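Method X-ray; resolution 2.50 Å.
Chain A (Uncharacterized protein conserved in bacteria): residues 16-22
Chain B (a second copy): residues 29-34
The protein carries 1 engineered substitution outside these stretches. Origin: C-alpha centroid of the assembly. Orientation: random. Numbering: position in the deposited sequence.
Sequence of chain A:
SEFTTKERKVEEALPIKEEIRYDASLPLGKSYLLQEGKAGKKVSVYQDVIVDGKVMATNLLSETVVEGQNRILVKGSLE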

# COMPACT_ATOMS: atom_id res chain seq x y z
N ILE A 16 2.90 9.34 6.06
CA ILE A 16 3.58 10.61 6.31
C ILE A 16 3.26 11.54 5.15
O ILE A 16 3.31 11.14 4.00
N LYS A 17 2.91 12.79 5.45
CA LYS A 17 2.62 13.73 4.39
C LYS A 17 3.94 14.40 4.05
O LYS A 17 4.71 14.76 4.95
N GLU A 18 4.23 14.55 2.75
CA GLU A 18 5.47 15.17 2.35
C GLU A 18 5.25 16.45 1.57
O GLU A 18 4.64 16.44 0.49
N GLU A 19 5.75 17.55 2.10
CA GLU A 19 5.62 18.83 1.43
C GLU A 19 6.82 19.07 0.53
O GLU A 19 7.96 18.82 0.93
N ILE A 20 6.58 19.50 -0.71
CA ILE A 20 7.67 19.81 -1.62
C ILE A 20 7.66 21.34 -1.65
O ILE A 20 6.67 21.97 -2.02
N ARG A 21 8.78 21.91 -1.24
CA ARG A 21 8.91 23.35 -1.14
C ARG A 21 10.04 23.81 -2.07
O ARG A 21 11.05 23.14 -2.21
N TYR A 22 9.85 24.95 -2.74
CA TYR A 22 10.87 25.48 -3.65
C TYR A 22 11.76 26.50 -2.96
O TYR A 22 11.29 27.32 -2.19
N GLY B 29 -0.51 27.67 -2.70
CA GLY B 29 0.94 27.73 -2.75
C GLY B 29 1.65 26.61 -2.01
O GLY B 29 2.88 26.62 -1.87
N LYS B 30 0.88 25.65 -1.51
CA LYS B 30 1.47 24.54 -0.79
C LYS B 30 1.33 23.29 -1.66
O LYS B 30 0.27 23.04 -2.24
N SER B 31 2.40 22.51 -1.75
CA SER B 31 2.39 21.30 -2.54
C SER B 31 2.74 20.06 -1.72
O SER B 31 3.66 20.07 -0.91
N TYR B 32 1.99 18.98 -1.96
CA TYR B 32 2.21 17.72 -1.27
C TYR B 32 2.47 16.63 -2.30
O TYR B 32 1.76 16.53 -3.30
N LEU B 33 3.49 15.82 -2.07
CA LEU B 33 3.78 14.73 -3.00
C LEU B 33 2.82 13.57 -2.69
O LEU B 33 2.84 13.03 -1.59
N LEU B 34 1.99 13.20 -3.66
CA LEU B 34 1.05 12.10 -3.46
C LEU B 34 1.69 10.78 -3.86
O LEU B 34 1.53 9.76 -3.18

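Two strands from two copies of one protein meet at a single bridge, E19(A) with Y32(B), running roughly antiparallel at 127°; backbone hydrogen bonds flank the bridge, and waters and side chains add to the contact around it. G29(B) stays out of reach, its backbone angles being those that call for glycine. The CA-to-CB bond of K30(B) points sideways, but a t, t, t, p chain brings NZ to 2.8 Å from E19(A) OE1, a salt bridge whose hydrogen bond is weak. The extended E19(A) (t, t) also receives R21(A), NH2 to OE1 at 2.7 Å, so one carboxylate oxygen, OE1, serves two positive groups, and its negative charge offsets their closeness, R21(A) NH2 and K30(B) NZ being 4.4 Å apart.

At S31(B), chi1 m, the backbone does the work: I20(A) N donates to S31(B) O at 3.0 Å. A water accepts from S31(B) N and donates to I20(A) O and E19(A) OE2, extending the pairing where the strands diverge.

Y32(B), chi1 m, starts sideways and swings its ring nearer, placing CE1 3.9 Å from K17(A) CB; the lysine's end leads away. L33(B) points toward chain A in t, p. Its CB lies 4.3 Å from I20(A) CG1 (m, m). E18(A), t, t, starts sideways but its end comes nearer, bringing OE1 only 3.1 Å from L33(B) CD2. L33(B) N donates to E18(A) O at 2.9 Å, while a second water links L33(B) O to E18(A) N. L34(B) makes no contact.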

# COMPACT_ATOMS: atom_id res chain seq x y z
CB ILE A 16 5.12 10.45 6.39
CG1 ILE A 16 5.53 9.85 7.74
CG2 ILE A 16 5.80 11.80 6.25
CD1 ILE A 16 5.15 8.39 7.97
CB LYS A 17 1.61 14.77 4.84
CG LYS A 17 0.23 14.23 5.18
CD LYS A 17 -0.70 15.37 5.58
CE LYS A 17 -2.08 14.87 5.94
NZ LYS A 17 -2.04 14.06 7.18
CB GLU A 18 6.31 14.21 1.50
CG GLU A 18 7.77 14.63 1.35
CD GLU A 18 8.57 13.70 0.45
OE1 GLU A 18 8.43 13.79 -0.79
OE2 GLU A 18 9.35 12.87 0.97
CB GLU A 19 5.54 19.96 2.46
CG GLU A 19 5.52 21.32 1.83
CD GLU A 19 5.45 22.44 2.84
OE1 GLU A 19 5.50 22.16 4.06
OE2 GLU A 19 5.35 23.61 2.40
CB ILE A 20 7.46 19.26 -3.06
CG1 ILE A 20 7.71 17.76 -3.10
CG2 ILE A 20 8.49 19.89 -4.00
CD1 ILE A 20 9.00 17.21 -2.54
CB ARG A 21 9.21 23.67 0.32
CG ARG A 21 9.11 25.10 0.74
CD ARG A 21 9.31 25.21 2.25
NE ARG A 21 8.19 24.63 3.00
CZ ARG A 21 8.03 24.76 4.31
NH1 ARG A 21 8.92 25.45 5.02
NH2 ARG A 21 6.98 24.23 4.92
CB TYR A 22 10.22 26.14 -4.88
CG TYR A 22 11.21 26.89 -5.78
CD1 TYR A 22 12.34 26.25 -6.29
CD2 TYR A 22 10.99 28.22 -6.15
CE1 TYR A 22 13.23 26.91 -7.15
CE2 TYR A 22 11.87 28.89 -7.01
CZ TYR A 22 12.98 28.23 -7.51
OH TYR A 22 13.84 28.88 -8.39
CB LYS B 30 0.77 24.35 0.55
CG LYS B 30 1.50 23.42 1.50
CD LYS B 30 0.81 23.38 2.85
CE LYS B 30 1.52 22.46 3.82
NZ LYS B 30 2.82 23.00 4.29
CB SER B 31 3.38 21.44 -3.70
OG SER B 31 2.97 22.44 -4.61
CB TYR B 32 0.98 17.33 -0.46
CG TYR B 32 0.87 18.01 0.88
CD1 TYR B 32 1.72 17.66 1.93
CD2 TYR B 32 -0.08 19.00 1.10
CE1 TYR B 32 1.62 18.27 3.18
CE2 TYR B 32 -0.19 19.63 2.34
CZ TYR B 32 0.66 19.26 3.37
OH TYR B 32 0.54 19.86 4.60
CB LEU B 33 5.23 14.27 -2.82
CG LEU B 33 5.77 13.19 -3.77
CD1 LEU B 33 5.48 13.55 -5.24
CD2 LEU B 33 7.26 13.07 -3.55
CB LEU B 34 -0.22 12.29 -4.28
CG LEU B 34 -1.21 13.40 -3.93
CD1 LEU B 34 -2.53 13.07 -4.60
CD2 LEU B 34 -1.40 13.51 -2.42
O HOH W 1 2.39 13.53 1.04
O HOH W 2 4.94 23.76 -0.85